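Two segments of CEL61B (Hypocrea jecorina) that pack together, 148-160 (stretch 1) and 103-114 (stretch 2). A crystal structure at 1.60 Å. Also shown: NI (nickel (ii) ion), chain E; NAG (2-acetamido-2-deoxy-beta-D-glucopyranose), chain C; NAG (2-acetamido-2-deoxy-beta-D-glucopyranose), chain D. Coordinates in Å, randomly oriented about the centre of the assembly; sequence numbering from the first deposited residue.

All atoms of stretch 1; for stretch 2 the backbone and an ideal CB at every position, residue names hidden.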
# COMPACT_ATOMS: atom_id res chain seq x y z
N VAL A 148 10.08 -18.28 -5.26
CA VAL A 148 8.72 -17.76 -5.42
C VAL A 148 8.54 -16.46 -4.63
O VAL A 148 8.84 -16.40 -3.44
CB VAL A 148 7.64 -18.78 -4.99
CG1 VAL A 148 6.25 -18.20 -5.14
CG2 VAL A 148 7.71 -20.01 -5.88
N TRP A 149 8.04 -15.45 -5.34
CA TRP A 149 7.82 -14.11 -4.75
C TRP A 149 6.50 -13.97 -4.00
O TRP A 149 5.50 -14.66 -4.27
CB TRP A 149 7.84 -13.06 -5.86
CG TRP A 149 9.17 -12.79 -6.41
CD1 TRP A 149 9.73 -13.36 -7.55
CD2 TRP A 149 10.14 -11.88 -5.90
NE1 TRP A 149 10.99 -12.85 -7.75
CE2 TRP A 149 11.27 -11.94 -6.76
CE3 TRP A 149 10.18 -11.03 -4.78
CZ2 TRP A 149 12.43 -11.18 -6.53
CZ3 TRP A 149 11.33 -10.26 -4.57
CH2 TRP A 149 12.42 -10.32 -5.44
N ALA A 150 6.48 -13.03 -3.05
CA ALA A 150 5.25 -12.66 -2.35
C ALA A 150 4.07 -12.41 -3.30
O ALA A 150 2.95 -12.80 -3.00
CB ALA A 150 5.49 -11.43 -1.46
N GLN A 151 4.33 -11.78 -4.45
CA GLN A 151 3.22 -11.49 -5.39
C GLN A 151 2.60 -12.75 -6.02
O GLN A 151 1.40 -12.78 -6.29
CB GLN A 151 3.64 -10.45 -6.42
CG GLN A 151 3.54 -9.00 -5.85
CD GLN A 151 4.02 -7.95 -6.80
OE1 GLN A 151 3.49 -7.80 -7.90
NE2 GLN A 151 5.05 -7.20 -6.39
N GLN A 152 3.41 -13.79 -6.21
CA GLN A 152 2.85 -15.09 -6.61
C GLN A 152 1.97 -15.67 -5.50
O GLN A 152 0.88 -16.20 -5.77
CB GLN A 152 3.98 -16.06 -7.04
CG GLN A 152 3.50 -17.46 -7.49
CD GLN A 152 2.52 -17.43 -8.64
OE1 GLN A 152 1.36 -17.82 -8.49
NE2 GLN A 152 2.96 -16.98 -9.80
N ASP A 153 2.40 -15.53 -4.24
CA ASP A 153 1.58 -15.93 -3.11
C ASP A 153 0.25 -15.18 -3.07
O ASP A 153 -0.78 -15.77 -2.78
CB ASP A 153 2.34 -15.82 -1.78
CG ASP A 153 3.51 -16.81 -1.71
OD1 ASP A 153 3.44 -17.84 -2.41
OD2 ASP A 153 4.46 -16.55 -0.96
N LEU A 154 0.27 -13.88 -3.42
CA LEU A 154 -0.96 -13.10 -3.47
C LEU A 154 -1.95 -13.69 -4.48
O LEU A 154 -3.14 -13.88 -4.17
CB LEU A 154 -0.63 -11.64 -3.84
CG LEU A 154 -1.78 -10.66 -4.10
CD1 LEU A 154 -2.49 -10.33 -2.80
CD2 LEU A 154 -1.21 -9.39 -4.73
N ILE A 155 -1.45 -14.01 -5.67
CA ILE A 155 -2.27 -14.61 -6.74
C ILE A 155 -2.88 -15.93 -6.24
O ILE A 155 -4.09 -16.16 -6.40
CB ILE A 155 -1.44 -14.85 -8.02
CG1 ILE A 155 -0.98 -13.51 -8.62
CG2 ILE A 155 -2.26 -15.66 -9.06
CD1 ILE A 155 0.17 -13.61 -9.62
N ASN A 156 -2.04 -16.76 -5.61
CA ASN A 156 -2.47 -18.06 -5.07
C ASN A 156 -3.39 -17.99 -3.83
O ASN A 156 -3.96 -19.01 -3.41
CB ASN A 156 -1.25 -18.95 -4.78
CG ASN A 156 -0.42 -19.25 -6.05
OD1 ASN A 156 -0.94 -19.30 -7.16
ND2 ASN A 156 0.88 -19.43 -5.86
N GLN A 157 -3.52 -16.80 -3.22
CA GLN A 157 -4.41 -16.62 -2.07
C GLN A 157 -5.69 -15.85 -2.45
O GLN A 157 -6.35 -15.26 -1.58
CB GLN A 157 -3.71 -15.86 -0.94
CG GLN A 157 -2.54 -16.56 -0.27
CD GLN A 157 -1.61 -15.59 0.47
OE1 GLN A 157 -1.88 -14.37 0.57
NE2 GLN A 157 -0.52 -16.12 1.01
N GLY A 158 -6.02 -15.85 -3.74
CA GLY A 158 -7.25 -15.21 -4.22
C GLY A 158 -7.19 -13.70 -4.16
O GLY A 158 -8.21 -13.04 -3.89
N ASN A 159 -6.01 -13.14 -4.43
CA ASN A 159 -5.83 -11.68 -4.48
C ASN A 159 -5.92 -11.02 -3.11
O ASN A 159 -6.16 -9.81 -3.04
CB ASN A 159 -6.84 -11.04 -5.44
CG ASN A 159 -6.32 -10.88 -6.86
OD1 ASN A 159 -6.72 -9.95 -7.57
ND2 ASN A 159 -5.43 -11.78 -7.29
N LYS A 160 -5.73 -11.80 -2.05
CA LYS A 160 -5.81 -11.32 -0.67
C LYS A 160 -4.43 -11.26 -0.02
O LYS A 160 -3.63 -12.17 -0.19
CB LYS A 160 -6.71 -12.23 0.18
CG LYS A 160 -8.20 -12.12 -0.13
CD LYS A 160 -8.95 -13.32 0.40
CE LYS A 160 -10.35 -13.42 -0.20
NZ LYS A 160 -10.37 -13.62 -1.69
N UNK A 103 -10.39 -5.76 -9.87
CA UNK A 103 -11.42 -6.82 -9.93
C UNK A 103 -10.96 -8.16 -10.54
O UNK A 103 -11.59 -9.20 -10.30
CB UNK A 103 -12.61 -6.30 -10.74
N UNK A 104 -9.88 -8.13 -11.31
CA UNK A 104 -9.35 -9.35 -11.93
C UNK A 104 -8.21 -9.97 -11.13
O UNK A 104 -7.70 -9.36 -10.19
CB UNK A 104 -8.87 -9.05 -13.35
N UNK A 105 -7.82 -11.18 -11.51
CA UNK A 105 -6.65 -11.85 -10.92
C UNK A 105 -5.39 -10.98 -11.08
O UNK A 105 -5.16 -10.41 -12.15
CB UNK A 105 -6.43 -13.22 -11.57
N UNK A 106 -4.61 -10.85 -10.01
CA UNK A 106 -3.37 -10.07 -10.09
C UNK A 106 -2.39 -10.63 -11.16
O UNK A 106 -2.03 -11.81 -11.10
CB UNK A 106 -2.69 -10.05 -8.72
N UNK A 107 -2.00 -9.80 -12.15
CA UNK A 107 -1.15 -10.19 -13.31
C UNK A 107 0.33 -10.62 -13.15
O UNK A 107 0.97 -10.90 -14.16
CB UNK A 107 -1.14 -8.99 -14.26
N UNK A 108 0.97 -10.49 -11.99
CA UNK A 108 2.30 -9.85 -11.84
C UNK A 108 2.92 -10.76 -10.76
O UNK A 108 2.76 -10.52 -9.57
CB UNK A 108 2.24 -8.37 -11.45
N UNK A 109 3.55 -11.88 -11.18
CA UNK A 109 4.03 -12.87 -10.19
C UNK A 109 5.41 -12.56 -9.59
O UNK A 109 5.82 -13.25 -8.65
CB UNK A 109 4.08 -14.25 -10.85
N UNK A 110 6.09 -11.54 -10.10
CA UNK A 110 7.41 -11.14 -9.63
C UNK A 110 7.37 -9.87 -8.76
O UNK A 110 6.89 -8.83 -9.21
CB UNK A 110 8.33 -10.92 -10.83
N UNK A 111 7.92 -9.97 -7.55
CA UNK A 111 8.12 -8.78 -6.73
C UNK A 111 7.65 -8.88 -5.29
O UNK A 111 6.80 -9.72 -4.95
CB UNK A 111 7.41 -7.60 -7.39
N UNK A 112 8.19 -7.96 -4.45
CA UNK A 112 7.84 -7.93 -3.03
C UNK A 112 6.53 -7.18 -2.73
O UNK A 112 5.98 -6.49 -3.59
CB UNK A 112 8.98 -7.29 -2.24
N UNK A 113 6.09 -7.32 -1.49
CA UNK A 113 4.89 -6.65 -0.98
C UNK A 113 5.26 -5.98 0.34
O UNK A 113 5.86 -6.63 1.21
CB UNK A 113 3.73 -7.63 -0.80
N UNK A 114 4.94 -4.68 0.47
CA UNK A 114 5.26 -3.94 1.70
C UNK A 114 4.02 -3.12 2.13
O UNK A 114 3.22 -2.71 1.28
CB UNK A 114 6.47 -3.03 1.49
NI NI E . -0.01 -4.24 -14.13
C1 NAG C . -14.72 -9.64 -7.64
C2 NAG C . -14.01 -10.84 -8.29
C3 NAG C . -14.45 -11.07 -9.74
C4 NAG C . -15.97 -10.95 -9.92
C5 NAG C . -16.47 -9.66 -9.28
C6 NAG C . -17.98 -9.49 -9.42
C7 NAG C . -11.78 -11.29 -7.34
C8 NAG C . -10.30 -11.15 -7.53
N2 NAG C . -12.56 -10.69 -8.24
O3 NAG C . -14.05 -12.37 -10.12
O4 NAG C . -16.31 -10.99 -11.30
O5 NAG C . -16.12 -9.67 -7.90
O6 NAG C . -18.64 -10.55 -8.74
O7 NAG C . -12.20 -11.92 -6.37
C1 NAG D . -14.41 -6.92 -3.10
C2 NAG D . -15.79 -7.12 -3.74
C3 NAG D . -15.82 -8.33 -4.70
C4 NAG D . -14.62 -8.36 -5.66
C5 NAG D . -13.32 -7.98 -4.92
C6 NAG D . -12.10 -7.85 -5.82
C7 NAG D . -17.94 -6.49 -2.76
C8 NAG D . -19.00 -6.84 -1.76
N2 NAG D . -16.84 -7.26 -2.75
O3 NAG D . -17.04 -8.31 -5.43
O4 NAG D . -14.45 -9.65 -6.23
O5 NAG D . -13.49 -6.77 -4.17
O6 NAG D . -12.36 -7.10 -6.98
O7 NAG D . -18.11 -5.55 -3.55

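Position 103 has a CA-to-CB bond pointing away from stretch 1 and no stretch 1 atom within 5.5 Å of its ideal CB, so the contact sets no preference. P103 follows a cis peptide bond. Position 104 also points away, with room for a CB; the residue is G104.

At 105 the bond runs sideways, and the ideal CB lies 5.4 Å from I155 CG2, so a modest apolar side chain would suit, though others would fit. V105 places CG1 3.9 Å from I155 CG2.

Position 106 points toward the helix. Its ideal CB is 3.9 Å from I155 CG1 and 4.3 Å from L154 CD2, while Q151 OE1 offers an acceptor further along. A long side chain, apolar but ending in a donor, would use both features. W106 does: NE1 donates to Q151 OE1 (3.0 Å, 151°), and L154 CD2 sits over the ring face, 4.2 Å from the five-membered ring centroid and 22° off its normal.

Position 107 points away, unconstrained by stretch 1; it is P107. At 108 the bond is sideways, with the ideal CB 3.8 Å from Q151 OE1, and many side chains could lead outward. H108 does so, its NE2 binding nickel at 2.1 Å.

Position 109 is sideways, its ideal CB 4.1 Å from I155 CD1 and close to the Q152 side chain, which favours something compact. P109 fits, with CB 4.2 Å from I155 CD1.

At 110 the bond points away, but the ideal CB is 4.3 Å from W149 CD1, so aliphatic or aromatic groups could graze the indole. Y110 brings CD1 3.9 Å from W149 CD1; the rings meet obliquely, planes at 59°.

Position 111 is decisive. With phi/psi of 132/161, a CB would jam against the preceding carbonyl O, and the ideal CB falls 2.6 Å from Q151 NE2, a clash. Glycine is called for, and G111 is found; its O accepts from Q151 N at 3.3 Å.

Position 112 points away, with the ideal CB 4.4 Å from W149 CZ3; phi of -83° permits proline among others. P112 sets CD 4.0 Å from W149 CZ3, and its O accepts from Q151 NE2 (3.0 Å).

Position 113, in a strand, points toward A150, whose CB is 4.2 Å from the ideal CB; a branched aliphatic would suit. I113 packs CG1 3.7 Å from A150 CB and CD1 4.1 Å from L154 CB. Position 114 is out of reach; it is V114.

Stretch 2, residues 103-114: PGVWPHPYGPIV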
# COMPACT_ATOMS: atom_id res chain seq x y z
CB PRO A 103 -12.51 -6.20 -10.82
CG PRO A 103 -11.76 -5.23 -11.72
CD PRO A 103 -10.54 -4.76 -10.94
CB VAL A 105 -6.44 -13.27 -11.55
CG1 VAL A 105 -5.27 -13.98 -10.89
CG2 VAL A 105 -7.72 -14.10 -11.38
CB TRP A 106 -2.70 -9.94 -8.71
CG TRP A 106 -1.45 -9.10 -8.71
CD1 TRP A 106 -0.17 -9.55 -8.52
CD2 TRP A 106 -1.35 -7.68 -8.90
NE1 TRP A 106 0.71 -8.51 -8.59
CE2 TRP A 106 0.02 -7.35 -8.82
CE3 TRP A 106 -2.29 -6.66 -9.13
CZ2 TRP A 106 0.49 -6.02 -8.96
CZ3 TRP A 106 -1.82 -5.34 -9.28
CH2 TRP A 106 -0.45 -5.04 -9.20
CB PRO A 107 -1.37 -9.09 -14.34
CG PRO A 107 -1.75 -7.91 -13.52
CD PRO A 107 -2.47 -8.40 -12.29
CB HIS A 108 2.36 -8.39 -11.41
CG HIS A 108 2.01 -7.43 -12.50
ND1 HIS A 108 2.36 -7.64 -13.83
CD2 HIS A 108 1.34 -6.26 -12.47
CE1 HIS A 108 1.90 -6.64 -14.56
NE2 HIS A 108 1.28 -5.79 -13.75
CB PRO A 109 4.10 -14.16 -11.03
CG PRO A 109 4.52 -13.68 -12.37
CD PRO A 109 3.77 -12.35 -12.56
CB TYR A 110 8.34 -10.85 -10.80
CG TYR A 110 8.65 -12.03 -11.72
CD1 TYR A 110 9.74 -12.86 -11.45
CD2 TYR A 110 7.87 -12.29 -12.84
CE1 TYR A 110 10.05 -13.93 -12.29
CE2 TYR A 110 8.17 -13.37 -13.69
CZ TYR A 110 9.26 -14.17 -13.39
OH TYR A 110 9.57 -15.24 -14.22
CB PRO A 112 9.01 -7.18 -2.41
CG PRO A 112 9.38 -6.15 -3.48
CD PRO A 112 9.18 -6.93 -4.79
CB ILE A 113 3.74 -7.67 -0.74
CG1 ILE A 113 3.40 -8.39 -2.06
CG2 ILE A 113 2.52 -6.98 -0.13
CD1 ILE A 113 2.23 -9.34 -1.97
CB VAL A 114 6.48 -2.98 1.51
CG1 VAL A 114 7.78 -3.76 1.22
CG2 VAL A 114 6.21 -1.97 0.37
O HOH W 1 7.16 -15.70 -8.12
O HOH W 2 -0.87 -5.20 -15.85
O HOH W 3 0.90 -3.64 -14.65
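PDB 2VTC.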